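Local coordinates for protein lytic polysaccharide monooxygenase (Neurospora crassa, PDB 4QI8) that probably cleaves cellulose oxidatively at a copper site, as lytic polysaccharide monooxygenases of the AA9 family do, using oxygen and an electron donor, at residues I40-S45 / I158-L163; M76-A81 / Y136-E141. All blocks are in the same frame, centred on the assembly; numbering follows the deposited sequence.

Interaction 1: I40-S45 / I158-L163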
# COMPACT_ATOMS: atom_id res chain seq x y z
N ILE A 40 -8.43 5.91 -3.81
CA ILE A 40 -7.50 5.80 -2.67
C ILE A 40 -7.29 4.34 -2.30
O ILE A 40 -6.33 3.98 -1.62
CB ILE A 40 -7.94 6.67 -1.47
CG1 ILE A 40 -6.77 7.03 -0.54
CG2 ILE A 40 -9.05 5.97 -0.70
CD1 ILE A 40 -5.76 7.98 -1.16
N ARG A 41 -8.23 3.47 -2.71
CA ARG A 41 -8.12 2.08 -2.30
C ARG A 41 -7.11 1.32 -3.17
O ARG A 41 -6.04 0.97 -2.70
CB ARG A 41 -9.53 1.42 -2.32
CG ARG A 41 -9.51 -0.03 -1.89
CD ARG A 41 -10.91 -0.67 -1.85
NE ARG A 41 -11.66 -0.43 -3.07
CZ ARG A 41 -12.68 0.43 -3.25
NH1 ARG A 41 -13.19 1.20 -2.28
NH2 ARG A 41 -13.24 0.50 -4.46
N CYS A 42 -7.44 1.12 -4.44
CA CYS A 42 -6.60 0.39 -5.39
C CYS A 42 -6.37 1.17 -6.69
O CYS A 42 -6.00 0.58 -7.70
CB CYS A 42 -7.15 -1.02 -5.70
SG CYS A 42 -7.15 -2.08 -4.24
N PHE A 43 -6.58 2.48 -6.65
CA PHE A 43 -6.40 3.35 -7.81
C PHE A 43 -7.25 2.90 -9.00
O PHE A 43 -6.80 2.97 -10.15
CB PHE A 43 -4.90 3.47 -8.20
CG PHE A 43 -4.48 4.85 -8.71
CD1 PHE A 43 -5.38 5.73 -9.32
CD2 PHE A 43 -3.15 5.26 -8.59
CE1 PHE A 43 -4.98 6.97 -9.76
CE2 PHE A 43 -2.75 6.51 -9.04
CZ PHE A 43 -3.66 7.36 -9.61
N GLN A 44 -8.49 2.49 -8.74
CA GLN A 44 -9.40 2.13 -9.81
C GLN A 44 -10.77 2.74 -9.58
O GLN A 44 -11.51 2.32 -8.69
CB GLN A 44 -9.57 0.62 -9.94
CG GLN A 44 -8.32 -0.13 -10.36
CD GLN A 44 -8.62 -1.58 -10.68
OE1 GLN A 44 -9.46 -2.21 -10.01
NE2 GLN A 44 -7.96 -2.13 -11.70
N SER A 45 -11.15 3.71 -10.41
CA SER A 45 -12.52 4.20 -10.35
C SER A 45 -13.51 3.15 -10.84
O SER A 45 -14.64 3.10 -10.37
CB SER A 45 -12.69 5.47 -11.18
OG SER A 45 -11.84 6.49 -10.72
N ILE A 158 -0.43 4.39 -5.78
CA ILE A 158 -1.11 3.21 -5.23
C ILE A 158 -1.28 2.12 -6.27
O ILE A 158 -1.53 2.41 -7.45
CB ILE A 158 -2.52 3.63 -4.72
CG1 ILE A 158 -2.39 4.58 -3.52
CG2 ILE A 158 -3.38 2.42 -4.35
CD1 ILE A 158 -3.65 5.41 -3.29
N SER A 159 -1.21 0.86 -5.83
CA SER A 159 -1.82 -0.23 -6.58
C SER A 159 -2.17 -1.36 -5.62
O SER A 159 -1.79 -1.33 -4.45
CB SER A 159 -0.89 -0.76 -7.69
OG SER A 159 0.18 -1.47 -7.10
N CYS A 160 -2.86 -2.37 -6.14
CA CYS A 160 -3.22 -3.56 -5.38
C CYS A 160 -2.95 -4.84 -6.14
O CYS A 160 -3.36 -4.99 -7.28
CB CYS A 160 -4.70 -3.56 -5.03
SG CYS A 160 -5.16 -2.25 -3.89
N ALA A 161 -2.28 -5.76 -5.45
CA ALA A 161 -1.96 -7.09 -5.98
C ALA A 161 -2.93 -8.14 -5.47
O ALA A 161 -3.44 -8.05 -4.36
CB ALA A 161 -0.54 -7.47 -5.60
N GLN A 162 -3.17 -9.15 -6.31
CA GLN A 162 -3.97 -10.31 -5.94
C GLN A 162 -3.05 -11.44 -5.53
O GLN A 162 -2.20 -11.88 -6.31
CB GLN A 162 -4.89 -10.74 -7.09
CG GLN A 162 -5.90 -9.67 -7.45
CD GLN A 162 -6.93 -10.04 -8.51
OE1 GLN A 162 -7.71 -9.18 -8.94
NE2 GLN A 162 -6.95 -11.31 -8.93
N LEU A 163 -3.24 -11.91 -4.29
CA LEU A 163 -2.44 -13.00 -3.71
C LEU A 163 -3.32 -14.16 -3.26
O LEU A 163 -4.47 -13.98 -2.87
CB LEU A 163 -1.67 -12.53 -2.47
CG LEU A 163 -0.79 -11.30 -2.60
CD1 LEU A 163 -0.08 -11.05 -1.28
CD2 LEU A 163 0.23 -11.45 -3.74
O HOH W 1 -4.24 -1.49 -8.45
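C42 and C160 are joined covalently, their SG atoms 2.0 Å apart, and this disulfide is the one covalent cross-link between residues 40-45 and 158-163. Its torsion about the S-S bond is -83°, a left-handed turn close to the relaxed right angle. In both cysteines SG stands anti to the carbonyl carbon and beside the backbone N (chi1 -65° at C42, -67° at C160), which turns the two sulfurs to meet between the two segments. W99 of strand 99-104 touches both cysteines.

The polar link is indirect, carried by a single water. It donates to C42 O at 2.8 Å and accepts from C160 N at the same distance, so a peptide N-H of the strand is satisfied by the bridging water without direct backbone pairing.

The remaining packing centres on I158, whose two branches divide the work. The apolar contact is made by CD1, which reaches back to I40 and comes 3.9 Å from I40 CD1; the two isoleucine chains cross obliquely. Both branches also pack beside carbonyls: I158 CG2 lies 3.4 Å from R41 O, and I158 CD1 sits 3.5 Å from I40 O. The hydrogen bond to I40 O comes from the guanidinium of R139 on the neighbouring strand. Just after the helix, F43 takes a positive phi and directs its CB toward the strand. Its ring meets I158 O edge-on and in plane, with F43 CD2 3.5 Å from that oxygen.

On the strand's other side, S159 OG hydrogen-bonds with F4 O and Y64 OH of the three-stranded sheet. The F43 side chain lies about 10 Å from the copper ion. The arrangement is a disulfide that ties the segment following helix 39-42 to strand 155-166 of the AA9 beta-sandwich, the strand that also carries the copper ligand Y157.

Interaction 2: M76-A81 / Y136-E141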
# COMPACT_ATOMS: atom_id res chain seq x y z
N MET A 76 6.53 4.66 2.28
CA MET A 76 5.81 3.48 1.80
C MET A 76 4.96 2.89 2.92
O MET A 76 5.40 2.84 4.08
CB MET A 76 6.78 2.38 1.35
CG MET A 76 7.58 2.71 0.13
SD MET A 76 6.59 2.96 -1.37
CE MET A 76 5.74 1.42 -1.50
N GLN A 77 3.78 2.40 2.57
CA GLN A 77 2.94 1.64 3.50
C GLN A 77 2.29 0.50 2.73
O GLN A 77 1.98 0.64 1.55
CB GLN A 77 1.88 2.54 4.17
CG GLN A 77 2.44 3.87 4.62
CD GLN A 77 1.59 4.63 5.63
OE1 GLN A 77 2.12 5.30 6.51
NE2 GLN A 77 0.27 4.55 5.50
N PHE A 78 2.08 -0.62 3.41
CA PHE A 78 1.43 -1.79 2.82
C PHE A 78 0.31 -2.30 3.72
O PHE A 78 0.46 -2.35 4.94
CB PHE A 78 2.44 -2.93 2.58
CG PHE A 78 3.48 -2.61 1.54
CD1 PHE A 78 3.21 -2.78 0.19
CD2 PHE A 78 4.74 -2.15 1.91
CE1 PHE A 78 4.16 -2.49 -0.76
CE2 PHE A 78 5.69 -1.85 0.96
CZ PHE A 78 5.40 -2.02 -0.38
N TYR A 79 -0.79 -2.71 3.09
CA TYR A 79 -1.94 -3.26 3.79
C TYR A 79 -2.38 -4.55 3.11
O TYR A 79 -2.23 -4.72 1.89
CB TYR A 79 -3.13 -2.31 3.73
CG TYR A 79 -3.03 -0.98 4.44
CD1 TYR A 79 -2.24 0.05 3.96
CD2 TYR A 79 -3.77 -0.75 5.60
CE1 TYR A 79 -2.19 1.29 4.61
CE2 TYR A 79 -3.75 0.48 6.24
CZ TYR A 79 -2.96 1.48 5.75
OH TYR A 79 -2.96 2.70 6.40
N LEU A 80 -2.96 -5.44 3.91
CA LEU A 80 -3.63 -6.63 3.40
C LEU A 80 -5.13 -6.59 3.68
O LEU A 80 -5.56 -5.99 4.67
CB LEU A 80 -3.08 -7.87 4.09
CG LEU A 80 -1.71 -8.36 3.62
CD1 LEU A 80 -1.17 -9.45 4.54
CD2 LEU A 80 -1.78 -8.89 2.18
N ALA A 81 -5.90 -7.26 2.83
CA ALA A 81 -7.32 -7.48 3.08
C ALA A 81 -7.66 -8.88 2.59
O ALA A 81 -7.34 -9.24 1.46
CB ALA A 81 -8.17 -6.44 2.36
N TYR A 136 -6.11 -12.79 -0.86
CA TYR A 136 -5.89 -11.47 -0.28
C TYR A 136 -5.60 -10.43 -1.35
O TYR A 136 -5.00 -10.75 -2.39
CB TYR A 136 -4.67 -11.47 0.64
CG TYR A 136 -4.85 -12.07 2.02
CD1 TYR A 136 -4.84 -13.45 2.21
CD2 TYR A 136 -4.97 -11.26 3.13
CE1 TYR A 136 -4.98 -14.00 3.47
CE2 TYR A 136 -5.10 -11.79 4.40
CZ TYR A 136 -5.09 -13.16 4.56
OH TYR A 136 -5.23 -13.66 5.84
N LEU A 137 -5.98 -9.19 -1.07
CA LEU A 137 -5.41 -8.05 -1.76
C LEU A 137 -4.27 -7.49 -0.93
O LEU A 137 -4.38 -7.38 0.30
CB LEU A 137 -6.46 -6.96 -1.97
CG LEU A 137 -7.65 -7.39 -2.83
CD1 LEU A 137 -8.70 -6.30 -2.87
CD2 LEU A 137 -7.20 -7.74 -4.23
N LEU A 138 -3.19 -7.10 -1.62
CA LEU A 138 -2.06 -6.41 -1.02
C LEU A 138 -2.00 -5.02 -1.63
O LEU A 138 -1.73 -4.88 -2.83
CB LEU A 138 -0.76 -7.16 -1.27
CG LEU A 138 0.53 -6.46 -0.82
CD1 LEU A 138 0.59 -6.22 0.68
CD2 LEU A 138 1.72 -7.26 -1.28
N ARG A 139 -2.30 -4.01 -0.82
CA ARG A 139 -2.30 -2.63 -1.26
C ARG A 139 -0.94 -2.01 -0.97
O ARG A 139 -0.47 -2.03 0.17
CB ARG A 139 -3.41 -1.85 -0.54
CG ARG A 139 -3.45 -0.36 -0.82
CD ARG A 139 -4.60 0.28 -0.06
NE ARG A 139 -4.68 1.72 -0.27
CZ ARG A 139 -3.96 2.62 0.39
NH1 ARG A 139 -3.12 2.22 1.34
NH2 ARG A 139 -4.09 3.90 0.11
N ALA A 140 -0.34 -1.44 -2.01
CA ALA A 140 0.91 -0.68 -1.93
C ALA A 140 0.58 0.79 -2.04
O ALA A 140 -0.20 1.18 -2.91
CB ALA A 140 1.82 -1.06 -3.08
N GLU A 141 1.19 1.61 -1.19
CA GLU A 141 1.14 3.05 -1.38
C GLU A 141 2.46 3.70 -1.04
O GLU A 141 3.14 3.30 -0.09
CB GLU A 141 0.01 3.72 -0.60
CG GLU A 141 0.28 3.93 0.88
CD GLU A 141 -0.92 4.46 1.65
OE1 GLU A 141 -1.04 4.06 2.83
OE2 GLU A 141 -1.75 5.21 1.08
O HOH W 2 -0.86 0.40 1.16
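E141 OE1 is held by two hydrogen bonds, from Q77 NE2 at 3.0 Å and with the hydroxyl of Y185. The Q77 amide meets it 39° above the carboxylate plane, and Q77 OE1 is hydrogen-bonded to N206. The other oxygen, E141 OE2, forms a salt bridge with R139 NH2 at 2.9 Å. R139 extends from CG to NE, its CG anti to the backbone N (chi1 175°), and lies side by side with Y79, R139 NH1 being 3.5 Å from Y79 CD1; R139 NH2 also hydrogen-bonds to I40 O. An alanine in place of E141 would probably leave the R139 charge without its carboxylate mate and Q77 NE2 and the Y185 hydroxyl each short of a partner.

These side chains stand on one face of an antiparallel strand pair, the strand directions 164° apart, central in the larger sheet of the AA9 beta-sandwich. Q77/E141, Y79/R139 and A81/L137 are its hydrogen-bonded pairs, with R139 N reaching Y79 O at 2.8 Å. A water donates to both Q77 O and R139 O, 2.7 Å from the latter.

The opposite face carries F78, L80, L138 and A140. F78 CE1 touches A140 CB at 3.6 Å, and L80 CD2 lies 3.9 Å from L138 CD1. F123 and V125 of strand 122-126, in the facing sheet, pack against F78.

In the fold
The two contacts have their centres about 8 Å apart. Three of the four segments are strands of the larger, six-stranded sheet, and 40-45 packs on it. Strands 134-144 and 155-166 follow each other in the chain and are neighbours in that sheet; A161 N and L138 O, 2.8 Å apart, probably form one of the hydrogen bonds joining them. Along the chain the order is 40-45, 76-81, 136-141, 158-163, so the strand pair of interaction 2 falls wholly within the span that interaction 1 bridges. Interaction 2 supplies regular pairing, whereas interaction 1 fastens an irregular segment onto the sheet. R139 of interaction 2 couples them through a probable hydrogen bond, R139 NH2 to I40 O, 2.8 Å.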